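Local coordinates for PipY (Synechococcus elongatus, PDB 5NLC), which binds pyridoxal 5'-phosphate, the active form of vitamin B6, and is probably involved in its homeostasis, at residues Ser110-Gln116 with Val146-Met152. Sequence-based numbering, arbitrary orientation.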
loop_
_atom_site.group_PDB
_atom_site.type_symbol
_atom_site.label_atom_id
_atom_site.label_comp_id
_atom_site.label_asym_id
_atom_site.label_seq_id
_atom_site.Cartn_x
_atom_site.Cartn_y
_atom_site.Cartn_z
ATOM N N SER A 110 3.503 5.108 -14.829
ATOM C CA SER A 110 3.446 5.997 -13.689
ATOM C C SER A 110 2.857 5.250 -12.510
ATOM O O SER A 110 1.630 5.313 -12.297
ATOM C CB SER A 110 2.540 7.149 -14.035
ATOM O OG SER A 110 2.651 8.141 -13.042
ATOM N N PRO A 111 3.707 4.559 -11.724
ATOM C CA PRO A 111 3.099 3.906 -10.513
ATOM C C PRO A 111 2.581 4.909 -9.497
ATOM O O PRO A 111 3.202 5.975 -9.327
ATOM C CB PRO A 111 4.257 3.125 -9.923
ATOM C CG PRO A 111 5.467 3.808 -10.437
ATOM C CD PRO A 111 5.142 4.284 -11.818
ATOM N N LYS A 112 1.491 4.549 -8.803
ATOM C CA LYS A 112 1.059 5.258 -7.647
ATOM C C LYS A 112 1.814 4.731 -6.401
ATOM O O LYS A 112 1.949 3.502 -6.205
ATOM C CB LYS A 112 -0.462 5.182 -7.508
ATOM C CG LYS A 112 -1.158 6.028 -8.543
ATOM C CD LYS A 112 -2.628 5.770 -8.586
ATOM C CE LYS A 112 -3.158 5.725 -10.008
ATOM N NZ LYS A 112 -4.599 6.147 -9.962
ATOM N N LEU A 113 2.349 5.658 -5.582
ATOM C CA LEU A 113 3.291 5.344 -4.510
ATOM C C LEU A 113 2.746 5.825 -3.202
ATOM O O LEU A 113 2.133 6.906 -3.136
ATOM C CB LEU A 113 4.633 5.988 -4.744
ATOM C CG LEU A 113 5.301 5.761 -6.102
ATOM C CD1 LEU A 113 6.653 6.419 -6.064
ATOM C CD2 LEU A 113 5.511 4.330 -6.446
ATOM N N CYS A 114 2.900 4.982 -2.190
ATOM C CA CYS A 114 2.920 5.445 -0.827
ATOM C C CYS A 114 4.361 5.408 -0.323
ATOM O O CYS A 114 5.202 4.545 -0.689
ATOM C CB CYS A 114 1.967 4.655 0.091
ATOM S SG CYS A 114 0.214 4.848 -0.371
ATOM N N LEU A 115 4.656 6.379 0.514
ATOM C CA LEU A 115 5.939 6.437 1.176
ATOM C C LEU A 115 5.789 5.777 2.554
ATOM O O LEU A 115 4.985 6.230 3.392
ATOM C CB LEU A 115 6.338 7.886 1.335
ATOM C CG LEU A 115 6.360 8.678 0.027
ATOM C CD1 LEU A 115 6.739 10.127 0.339
ATOM C CD2 LEU A 115 7.376 8.093 -0.908
ATOM N N GLN A 116 6.558 4.737 2.776
ATOM C CA GLN A 116 6.514 3.943 3.976
ATOM C C GLN A 116 7.439 4.594 4.978
ATOM O O GLN A 116 8.650 4.596 4.776
ATOM C CB GLN A 116 7.013 2.553 3.719
ATOM C CG GLN A 116 6.860 1.612 4.919
ATOM C CD GLN A 116 7.322 0.214 4.648
ATOM O OE1 GLN A 116 7.064 -0.334 3.608
ATOM N NE2 GLN A 116 7.863 -0.437 5.670
ATOM N N VAL A 146 6.277 9.474 -11.411
ATOM C CA VAL A 146 5.506 8.691 -10.449
ATOM C C VAL A 146 4.430 9.527 -9.889
ATOM O O VAL A 146 4.515 10.735 -10.020
ATOM C CB VAL A 146 6.411 8.203 -9.335
ATOM C CG1 VAL A 146 7.381 7.117 -9.846
ATOM C CG2 VAL A 146 7.135 9.358 -8.649
ATOM N N GLN A 147 3.462 8.920 -9.169
ATOM C CA GLN A 147 2.362 9.683 -8.535
ATOM C C GLN A 147 2.421 9.368 -7.078
ATOM O O GLN A 147 1.938 8.314 -6.658
ATOM C CB GLN A 147 0.982 9.326 -9.107
ATOM C CG GLN A 147 0.830 9.650 -10.602
ATOM C CD GLN A 147 -0.391 8.976 -11.175
ATOM O OE1 GLN A 147 -1.473 9.470 -10.998
ATOM N NE2 GLN A 147 -0.229 7.787 -11.758
ATOM N N ILE A 148 3.038 10.249 -6.304
ATOM C CA ILE A 148 3.121 10.030 -4.814
ATOM C C ILE A 148 1.766 10.370 -4.226
ATOM O O ILE A 148 1.305 11.479 -4.434
ATOM C CB ILE A 148 4.267 10.862 -4.207
ATOM C CG1 ILE A 148 5.588 10.353 -4.752
ATOM C CG2 ILE A 148 4.265 10.707 -2.667
ATOM C CD1 ILE A 148 6.722 11.348 -4.534
ATOM N N ARG A 149 1.090 9.442 -3.531
ATOM C CA ARG A 149 -0.292 9.696 -3.135
ATOM C C ARG A 149 -0.516 9.628 -1.639
ATOM O O ARG A 149 -1.622 9.940 -1.179
ATOM C CB ARG A 149 -1.203 8.639 -3.810
ATOM C CG ARG A 149 -1.224 8.746 -5.329
ATOM C CD ARG A 149 -1.645 10.116 -5.846
ATOM N NE ARG A 149 -2.920 10.465 -5.271
ATOM C CZ ARG A 149 -4.082 9.894 -5.615
ATOM N NH1 ARG A 149 -5.189 10.304 -4.978
ATOM N NH2 ARG A 149 -4.162 8.943 -6.600
ATOM N N GLY A 150 0.496 9.269 -0.887
ATOM C CA GLY A 150 0.315 9.164 0.596
ATOM C C GLY A 150 1.386 8.460 1.356
ATOM O O GLY A 150 2.458 8.342 0.872
ATOM N N LEU A 151 1.049 8.016 2.607
ATOM C CA LEU A 151 1.967 7.393 3.505
ATOM C C LEU A 151 1.484 5.994 3.819
ATOM O O LEU A 151 0.258 5.790 3.852
ATOM C CB LEU A 151 2.061 8.143 4.852
ATOM C CG LEU A 151 2.530 9.560 4.833
ATOM C CD1 LEU A 151 2.772 9.966 6.295
ATOM C CD2 LEU A 151 3.794 9.703 4.007
ATOM N N MET A 152 2.434 5.073 3.986
ATOM C CA MET A 152 2.181 3.764 4.537
ATOM C C MET A 152 2.844 3.680 5.930
ATOM O O MET A 152 3.979 3.996 6.084
ATOM C CB MET A 152 2.710 2.648 3.653
ATOM C CG MET A 152 2.401 1.233 4.165
ATOM S SD MET A 152 3.145 -0.103 3.242
ATOM C CE MET A 152 1.896 -1.352 3.465
#
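The side-chain amide of Gln147 reaches back to Ser110, whose carbonyl O lies nearly in the amide plane, 3.1 Å from NE2; the amide meets this oxygen from above the carbonyl plane, and a weak second bond runs from NE2 to Ser110 OG. Lys112 CG lies 3.8 Å from Gln147 NE2, the two side chains pointing the same way. At the edge of the Arg149 guanidinium sits Lys112 CD; bends at chi2 (-57°) and chi3 (-55°) fold the arginine chain, whose NH1 hydrogen-bonds Thr188 OG1 and whose NE hydrogen-bonds the Arg186 carbonyl. With an alanine at Gln147, the Ser110 carbonyl would probably lose this donor, and Lys112 CG part of its cover. Strands 112-116 and 147-152 are parallel neighbours in the modified TIM barrel, joined through helix 130-141 as a beta-alpha-beta unit. Leu113 O accepts a hydrogen bond from Arg149 N (2.8 Å), while the buried Gly150 N finds no partner. On the helix-covered face Leu113 CD1 packs against Val146 CB (3.7 Å), and Leu115 CD1 meets Ile148 CG2 (3.9 Å) beside Leu133. On the opposite face Met152 SD lies 3.9 Å from Gln116 OE1, and the Met152 side chain is about 4 Å from that of Arg210, which binds pyridoxal phosphate in the cofactor-bound protein.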